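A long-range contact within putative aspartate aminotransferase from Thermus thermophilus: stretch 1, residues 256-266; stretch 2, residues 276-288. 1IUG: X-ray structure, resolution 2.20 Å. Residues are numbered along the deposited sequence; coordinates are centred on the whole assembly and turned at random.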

# COMPACT_ATOMS: atom_id res chain seq x y z
N LEU A 256 12.70 19.72 19.49
CA LEU A 256 13.22 18.51 20.12
C LEU A 256 13.97 17.66 19.09
O LEU A 256 15.09 17.23 19.34
CB LEU A 256 12.08 17.67 20.72
CG LEU A 256 12.51 16.33 21.32
CD1 LEU A 256 13.38 16.58 22.55
CD2 LEU A 256 11.29 15.50 21.69
N LYS A 257 13.36 17.45 17.93
CA LYS A 257 13.99 16.65 16.89
C LYS A 257 15.31 17.26 16.41
O LYS A 257 16.29 16.54 16.18
CB LYS A 257 13.00 16.36 15.76
CG LYS A 257 11.96 15.30 16.18
CD LYS A 257 12.71 14.00 16.54
CE LYS A 257 11.85 12.85 17.01
NZ LYS A 257 10.39 13.16 17.04
N ALA A 258 15.36 18.59 16.34
CA ALA A 258 16.57 19.30 15.92
C ALA A 258 17.66 19.15 16.99
O ALA A 258 18.83 18.95 16.67
CB ALA A 258 16.28 20.78 15.68
N TRP A 259 17.25 19.23 18.25
CA TRP A 259 18.17 19.09 19.37
C TRP A 259 18.73 17.66 19.46
O TRP A 259 19.92 17.47 19.69
CB TRP A 259 17.48 19.47 20.68
CG TRP A 259 18.33 19.26 21.89
CD1 TRP A 259 19.24 20.14 22.42
CD2 TRP A 259 18.40 18.08 22.71
NE1 TRP A 259 19.87 19.58 23.51
CE2 TRP A 259 19.37 18.31 23.71
CE3 TRP A 259 17.73 16.85 22.69
CZ2 TRP A 259 19.69 17.36 24.68
CZ3 TRP A 259 18.05 15.90 23.65
CH2 TRP A 259 19.02 16.16 24.63
N GLN A 260 17.86 16.67 19.26
CA GLN A 260 18.24 15.26 19.32
C GLN A 260 19.26 14.88 18.25
O GLN A 260 20.19 14.11 18.51
CB GLN A 260 17.01 14.36 19.19
CG GLN A 260 16.12 14.33 20.43
CD GLN A 260 14.84 13.52 20.23
OE1 GLN A 260 14.23 13.57 19.17
NE2 GLN A 260 14.43 12.79 21.26
N ASN A 261 19.08 15.40 17.04
CA ASN A 261 19.98 15.10 15.93
C ASN A 261 21.33 15.80 16.13
O ASN A 261 22.38 15.22 15.85
CB ASN A 261 19.36 15.52 14.60
CG ASN A 261 19.99 14.79 13.43
OD1 ASN A 261 20.00 13.56 13.38
ND2 ASN A 261 20.50 15.55 12.46
N ALA A 262 21.28 17.04 16.62
CA ALA A 262 22.49 17.82 16.88
C ALA A 262 23.29 17.13 17.99
O ALA A 262 24.52 17.22 18.03
CB ALA A 262 22.12 19.23 17.29
N LEU A 263 22.58 16.44 18.87
CA LEU A 263 23.19 15.71 19.97
C LEU A 263 24.06 14.58 19.41
O LEU A 263 25.16 14.33 19.90
CB LEU A 263 22.11 15.13 20.89
CG LEU A 263 22.56 14.36 22.13
CD1 LEU A 263 23.28 15.30 23.10
CD2 LEU A 263 21.36 13.71 22.79
N LEU A 264 23.56 13.92 18.36
CA LEU A 264 24.29 12.82 17.72
C LEU A 264 25.54 13.32 16.99
O LEU A 264 26.59 12.69 17.05
CB LEU A 264 23.38 12.06 16.75
CG LEU A 264 22.17 11.36 17.36
CD1 LEU A 264 21.35 10.70 16.26
CD2 LEU A 264 22.62 10.34 18.39
N TYR A 265 25.41 14.44 16.28
CA TYR A 265 26.54 15.02 15.57
C TYR A 265 27.59 15.52 16.55
O TYR A 265 28.78 15.44 16.27
CB TYR A 265 26.09 16.16 14.65
CG TYR A 265 25.66 15.70 13.27
CD1 TYR A 265 24.36 15.92 12.81
CD2 TYR A 265 26.56 15.06 12.41
CE1 TYR A 265 23.97 15.52 11.55
CE2 TYR A 265 26.18 14.65 11.14
CZ TYR A 265 24.88 14.89 10.71
OH TYR A 265 24.49 14.48 9.46
N GLY A 266 27.14 16.01 17.70
CA GLY A 266 28.05 16.50 18.72
C GLY A 266 28.96 15.39 19.22
O GLY A 266 30.17 15.56 19.31
N VAL A 276 28.90 13.94 6.79
CA VAL A 276 28.77 13.80 5.35
C VAL A 276 28.21 15.03 4.63
O VAL A 276 28.79 15.49 3.65
CB VAL A 276 27.93 12.55 4.98
CG1 VAL A 276 27.76 12.44 3.47
CG2 VAL A 276 28.58 11.30 5.53
N PRO A 277 27.09 15.60 5.12
CA PRO A 277 26.51 16.78 4.48
C PRO A 277 27.05 18.14 4.94
O PRO A 277 27.73 18.24 5.96
CB PRO A 277 25.03 16.64 4.84
CG PRO A 277 25.11 16.15 6.25
CD PRO A 277 26.21 15.10 6.20
N LYS A 278 26.76 19.18 4.16
CA LYS A 278 27.16 20.55 4.46
C LYS A 278 25.96 21.19 5.17
O LYS A 278 26.11 21.96 6.11
CB LYS A 278 27.45 21.34 3.18
CG LYS A 278 28.48 20.73 2.24
CD LYS A 278 29.84 20.57 2.91
CE LYS A 278 30.88 19.95 1.97
NZ LYS A 278 30.36 19.65 0.60
N ARG A 279 24.77 20.89 4.64
CA ARG A 279 23.50 21.37 5.17
C ARG A 279 22.91 20.20 5.93
O ARG A 279 22.71 19.12 5.37
CB ARG A 279 22.58 21.75 4.02
CG ARG A 279 22.68 23.19 3.54
CD ARG A 279 22.34 24.17 4.64
NE ARG A 279 21.58 25.31 4.13
CZ ARG A 279 20.29 25.26 3.79
NH1 ARG A 279 19.60 24.13 3.91
NH2 ARG A 279 19.68 26.36 3.36
N PHE A 280 22.61 20.41 7.20
CA PHE A 280 22.10 19.34 8.04
C PHE A 280 20.59 19.21 8.17
O PHE A 280 19.89 20.17 8.53
CB PHE A 280 22.74 19.42 9.43
CG PHE A 280 24.24 19.45 9.39
CD1 PHE A 280 24.92 20.64 9.14
CD2 PHE A 280 24.97 18.29 9.57
CE1 PHE A 280 26.31 20.67 9.06
CE2 PHE A 280 26.36 18.30 9.51
CZ PHE A 280 27.03 19.49 9.25
N SER A 281 20.10 18.02 7.87
CA SER A 281 18.68 17.69 8.00
C SER A 281 18.53 17.09 9.39
O SER A 281 19.37 16.32 9.84
CB SER A 281 18.28 16.65 6.96
OG SER A 281 16.98 16.16 7.22
N PRO A 282 17.45 17.45 10.10
CA PRO A 282 17.21 16.93 11.45
C PRO A 282 16.75 15.46 11.46
O PRO A 282 16.58 14.87 12.52
CB PRO A 282 16.09 17.84 11.99
CG PRO A 282 16.09 19.04 11.05
CD PRO A 282 16.41 18.43 9.73
N ALA A 283 16.55 14.89 10.28
CA ALA A 283 16.07 13.51 10.15
C ALA A 283 17.09 12.41 10.40
O ALA A 283 16.71 11.29 10.77
CB ALA A 283 15.44 13.31 8.77
N VAL A 284 18.37 12.70 10.20
CA VAL A 284 19.40 11.68 10.37
C VAL A 284 20.78 12.30 10.51
O VAL A 284 21.01 13.43 10.08
CB VAL A 284 19.37 10.70 9.15
CG1 VAL A 284 19.59 11.47 7.86
CG2 VAL A 284 20.41 9.59 9.30
N ALA A 285 21.68 11.58 11.19
CA ALA A 285 23.07 12.01 11.37
C ALA A 285 23.94 11.03 10.59
O ALA A 285 23.99 9.84 10.90
CB ALA A 285 23.44 12.00 12.85
N ALA A 286 24.60 11.53 9.55
CA ALA A 286 25.46 10.71 8.71
C ALA A 286 26.94 10.98 8.97
O ALA A 286 27.37 12.13 9.01
CB ALA A 286 25.13 10.93 7.24
N PHE A 287 27.71 9.90 9.13
CA PHE A 287 29.14 10.01 9.40
C PHE A 287 30.00 9.19 8.46
O PHE A 287 29.61 8.10 8.03
CB PHE A 287 29.46 9.55 10.82
CG PHE A 287 28.80 10.37 11.90
CD1 PHE A 287 27.71 9.86 12.59
CD2 PHE A 287 29.29 11.62 12.23
CE1 PHE A 287 27.11 10.60 13.61
CE2 PHE A 287 28.70 12.37 13.24
CZ PHE A 287 27.61 11.86 13.93
N TYR A 288 31.19 9.70 8.16
CA TYR A 288 32.15 8.97 7.34
C TYR A 288 32.86 8.02 8.30
O TYR A 288 33.20 8.41 9.42
CB TYR A 288 33.19 9.91 6.72
CG TYR A 288 32.74 10.58 5.44
CD1 TYR A 288 32.47 11.95 5.40
CD2 TYR A 288 32.59 9.84 4.26
CE1 TYR A 288 32.07 12.57 4.22
CE2 TYR A 288 32.18 10.46 3.08
CZ TYR A 288 31.92 11.82 3.07
OH TYR A 288 31.51 12.43 1.90
O HOH W 1 15.67 13.90 14.95
O HOH W 2 22.20 15.49 8.74

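A helix, residues 256-266, lies against a segment that runs as loop through a type I turn (Ser281 to Val284) and then becomes the strand 285-288. Helix and strand axes run nearly parallel, 13° apart, and approach to 8.6 Å. In the register of the two stretches, CA of Ala258 lies 5.1 Å from CA of Pro282, and farther along CA of Tyr265 lies 6.2 Å from CA of Ala285. Tyr265 has the largest covered area of any residue here, 133 Å² of the 520 Å² total.

Tyr265 is the organising side chain. Its CA-to-CB bond points sideways, but chi1 of -87°, an m rotamer somewhat off ideal, and chi2 of 119° carry the ring across to the strand. Ala285 CB then sits over one face, 3.9 Å from the ring centroid, in a CH-pi contact: the weakly polarised C-H bonds of the methyl meet the electron-rich ring face, and 14° off the normal places CB almost above the ring centre. The opposite face receives the edge of Phe280, with centroids 5.0 Å apart and planes at 79°; CE1 of Tyr265 and CD2 of Phe280 are 3.5 Å apart. The CA-to-CB bond of Phe280 points toward the helix, and with chi1 at -53° (m) and chi2 at 81° the ring presents its edge to Tyr265. The CA-to-CB bond of Phe287 points sideways, and chi1 of -62° (m) with chi2 of 105° brings the end of the ring nearer the helix. There the edge of Tyr265 meets the face of Phe287 in an offset arrangement, while CZ, at the edge of the Phe287 ring, lies 3.4 Å from Leu264 O.

The same reach delivers the hydroxyl to the strand backbone. Ala286 N donates to Tyr265 OH at 3.0 Å with a nearly straight angle of 163°, so the hydroxyl oxygen accepts from a backbone amide of the strand. Water 2 lies 2.6 Å from Tyr265 OH and donates to Val284 O at 2.7 Å, extending the polar link to the turn's last residue.

One helical turn earlier, the CA-to-CB bond of Asn261 points toward the other stretch. Its t rotamer (chi1 -159°) and chi2 of 56° set the amide against the backbone of the turn, and ND2 donates to Val284 O at 3.2 Å. Ser281 O is nearer still to Asn261 ND2, at 3.0 Å, but the angle is poor and no hydrogen bond is made.

Beside this, Leu264 CB and Ala285 CB pack at 3.9 Å, and Pro282 CB rests 4.2 Å from Ala258 CA. Water 1 donates to Lys257 O at 3.0 Å and to Pro282 O at 2.8 Å, so two carbonyls that cannot bond each other share a donor. The rule to read here is compact: Tyr265 packs between Ala285 and Phe280, with Phe287 beside it, while its hydroxyl accepts from the strand backbone.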